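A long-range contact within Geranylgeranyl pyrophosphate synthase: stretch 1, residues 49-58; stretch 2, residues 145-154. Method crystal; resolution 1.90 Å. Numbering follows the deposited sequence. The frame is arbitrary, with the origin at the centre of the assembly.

Stretch 1 (49-58) ELLHTELSSG
Stretch 2 145-154: ILLAHASGLM

Residues 49-55 end a helix; 56-58 are loop. Residues 145-154 are helical. The helix axes approach to 10.4 Å, with 127° between their N-to-C directions. Glu54 CA lies 6.2 Å from His149 CA, and Leu55 CA 7.1 Å from Leu146 CA. The contact buries 353 Å².

No direct hydrogen bond crosses; two waters make the polar links. Water 1 donates to Glu54 OE2 (2.6 Å) and His149 O (3.1 Å). Water 2 donates to Leu55 O (2.8 Å) and Ser57 O (2.9 Å), and bonds His149 NE2 (2.9 Å).

The CA-to-CB bond of His149 points toward the first stretch (chi1 m, chi2 -36°). Glu54 O sits over one ring face, 3.0 Å from His149 NE2, at a poor angle for hydrogen bonding. Ser57 O lies at the ring edge, 3.5 Å from His149 CE1. Glu54 (m, m, chi3 -1°) folds its carboxylate over the second helix: OE1 is 3.2 Å from His149 CB, OE2 3.2 Å from Leu153 CG.

Leu55, Leu146 and Leu153 are buried, where branched apolar side chains suit. The CA-to-CB bond of Leu55 points away and that of Leu50 sideways, but both ends come nearer the second helix. Leu55 CD2 (m, t) meets Leu146 CG (chi1 -97°, chi2 p) at 3.8 Å. Leu50 CD2 (t, p) reaches Leu153 CD2 (m, t) at 4.4 Å.

Ser57 OG (chi1 m) donates to Thr53 O (2.6 Å). Gly58, at phi/psi 119/-173, suits backbone angles that would jam a CB.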

# COMPACT_ATOMS: atom_id res chain seq x y z
N GLU A 49 10.53 -14.12 -14.70
CA GLU A 49 11.51 -13.11 -15.15
C GLU A 49 10.99 -11.71 -14.88
O GLU A 49 11.73 -10.86 -14.39
CB GLU A 49 11.84 -13.26 -16.66
CG GLU A 49 12.95 -14.31 -16.83
CD GLU A 49 13.09 -14.86 -18.24
OE1 GLU A 49 12.45 -14.33 -19.18
OE2 GLU A 49 13.85 -15.85 -18.38
N LEU A 50 9.73 -11.48 -15.22
CA LEU A 50 9.17 -10.13 -15.10
C LEU A 50 8.97 -9.79 -13.61
O LEU A 50 9.24 -8.67 -13.17
CB LEU A 50 7.88 -9.99 -15.93
CG LEU A 50 7.15 -8.65 -15.78
CD1 LEU A 50 8.09 -7.44 -16.12
CD2 LEU A 50 5.87 -8.58 -16.60
N LEU A 51 8.53 -10.77 -12.84
CA LEU A 51 8.43 -10.59 -11.41
C LEU A 51 9.79 -10.22 -10.82
O LEU A 51 9.91 -9.25 -10.05
CB LEU A 51 7.85 -11.86 -10.76
CG LEU A 51 7.84 -11.85 -9.24
CD1 LEU A 51 6.80 -10.83 -8.77
CD2 LEU A 51 7.48 -13.29 -8.74
N HIS A 52 10.83 -10.98 -11.15
CA HIS A 52 12.16 -10.67 -10.57
C HIS A 52 12.59 -9.28 -11.02
O HIS A 52 13.16 -8.51 -10.25
CB HIS A 52 13.22 -11.70 -11.06
CG HIS A 52 14.62 -11.26 -10.77
ND1 HIS A 52 15.15 -11.25 -9.50
CD2 HIS A 52 15.59 -10.78 -11.59
CE1 HIS A 52 16.39 -10.79 -9.55
NE2 HIS A 52 16.68 -10.48 -10.80
N THR A 53 12.33 -8.93 -12.28
CA THR A 53 12.67 -7.57 -12.69
C THR A 53 11.99 -6.52 -11.79
O THR A 53 12.62 -5.58 -11.32
CB THR A 53 12.29 -7.35 -14.17
OG1 THR A 53 13.21 -8.10 -14.99
CG2 THR A 53 12.37 -5.90 -14.55
N GLU A 54 10.69 -6.67 -11.55
CA GLU A 54 9.98 -5.70 -10.71
C GLU A 54 10.53 -5.69 -9.29
O GLU A 54 10.76 -4.62 -8.72
CB GLU A 54 8.47 -6.04 -10.67
CG GLU A 54 7.77 -5.76 -11.97
CD GLU A 54 7.55 -4.24 -12.18
OE1 GLU A 54 7.93 -3.44 -11.32
OE2 GLU A 54 6.99 -3.85 -13.22
N LEU A 55 10.71 -6.87 -8.70
CA LEU A 55 11.17 -6.92 -7.32
C LEU A 55 12.56 -6.29 -7.18
O LEU A 55 12.92 -5.75 -6.12
CB LEU A 55 11.19 -8.38 -6.81
CG LEU A 55 9.83 -9.10 -6.81
CD1 LEU A 55 10.02 -10.55 -6.34
CD2 LEU A 55 8.88 -8.36 -5.88
N SER A 56 13.36 -6.35 -8.25
CA SER A 56 14.72 -5.81 -8.17
C SER A 56 14.84 -4.45 -8.86
O SER A 56 15.95 -4.05 -9.27
CB SER A 56 15.75 -6.81 -8.77
OG SER A 56 15.41 -7.12 -10.12
N SER A 57 13.72 -3.73 -8.98
CA SER A 57 13.74 -2.37 -9.53
C SER A 57 13.75 -1.29 -8.44
O SER A 57 13.07 -1.43 -7.41
CB SER A 57 12.51 -2.15 -10.44
OG SER A 57 12.57 -2.99 -11.57
N GLY A 58 14.51 -0.23 -8.66
CA GLY A 58 14.55 0.88 -7.70
C GLY A 58 15.94 1.09 -7.16
O GLY A 58 16.92 0.44 -7.62
N ILE A 145 6.40 -0.58 -1.79
CA ILE A 145 7.06 -0.38 -3.07
C ILE A 145 6.56 -1.47 -4.03
O ILE A 145 6.43 -1.22 -5.24
CB ILE A 145 8.64 -0.37 -3.00
CG1 ILE A 145 9.23 0.13 -4.32
CG2 ILE A 145 9.22 -1.79 -2.65
CD1 ILE A 145 9.14 1.65 -4.51
N LEU A 146 6.24 -2.65 -3.50
CA LEU A 146 5.63 -3.69 -4.37
C LEU A 146 4.31 -3.21 -4.97
O LEU A 146 4.05 -3.39 -6.17
CB LEU A 146 5.46 -5.04 -3.62
CG LEU A 146 6.60 -6.05 -3.89
CD1 LEU A 146 7.99 -5.55 -3.46
CD2 LEU A 146 6.24 -7.34 -3.19
N LEU A 147 3.48 -2.58 -4.15
CA LEU A 147 2.22 -2.00 -4.66
C LEU A 147 2.50 -0.93 -5.72
O LEU A 147 1.80 -0.84 -6.73
CB LEU A 147 1.34 -1.45 -3.50
CG LEU A 147 0.96 -2.61 -2.54
CD1 LEU A 147 0.43 -2.17 -1.19
CD2 LEU A 147 -0.04 -3.62 -3.18
N ALA A 148 3.55 -0.14 -5.54
CA ALA A 148 3.90 0.84 -6.58
C ALA A 148 4.32 0.13 -7.89
O ALA A 148 3.94 0.56 -8.98
CB ALA A 148 5.04 1.78 -6.13
N HIS A 149 5.15 -0.91 -7.78
CA HIS A 149 5.51 -1.74 -8.96
C HIS A 149 4.27 -2.29 -9.65
O HIS A 149 4.14 -2.26 -10.89
CB HIS A 149 6.38 -2.96 -8.57
CG HIS A 149 7.72 -2.61 -7.99
ND1 HIS A 149 8.45 -1.54 -8.42
CD2 HIS A 149 8.47 -3.23 -7.05
CE1 HIS A 149 9.59 -1.49 -7.76
NE2 HIS A 149 9.62 -2.50 -6.92
N ALA A 150 3.36 -2.84 -8.85
CA ALA A 150 2.15 -3.43 -9.42
C ALA A 150 1.34 -2.37 -10.19
O ALA A 150 0.82 -2.61 -11.28
CB ALA A 150 1.26 -4.12 -8.32
N SER A 151 1.21 -1.19 -9.60
CA SER A 151 0.48 -0.11 -10.28
C SER A 151 1.11 0.28 -11.61
O SER A 151 0.40 0.59 -12.57
CB SER A 151 0.40 1.13 -9.37
OG SER A 151 -0.25 0.80 -8.17
N GLY A 152 2.45 0.30 -11.66
CA GLY A 152 3.16 0.57 -12.92
C GLY A 152 2.69 -0.40 -14.01
O GLY A 152 2.31 0.03 -15.13
N LEU A 153 2.72 -1.70 -13.71
CA LEU A 153 2.27 -2.71 -14.70
C LEU A 153 0.78 -2.57 -15.05
O LEU A 153 0.38 -2.69 -16.22
CB LEU A 153 2.53 -4.13 -14.19
CG LEU A 153 4.00 -4.54 -14.05
CD1 LEU A 153 4.08 -5.96 -13.46
CD2 LEU A 153 4.69 -4.45 -15.44
N MET A 154 -0.04 -2.33 -14.05
CA MET A 154 -1.49 -2.13 -14.28
C MET A 154 -1.78 -0.96 -15.19
O MET A 154 -2.76 -0.98 -15.92
CB MET A 154 -2.26 -1.93 -12.93
CG MET A 154 -2.30 -3.22 -12.14
SD MET A 154 -3.50 -3.13 -10.74
CE MET A 154 -3.36 -1.49 -10.40
O HOH W 1 6.11 -1.41 -13.07
O HOH W 2 11.97 -3.24 -5.48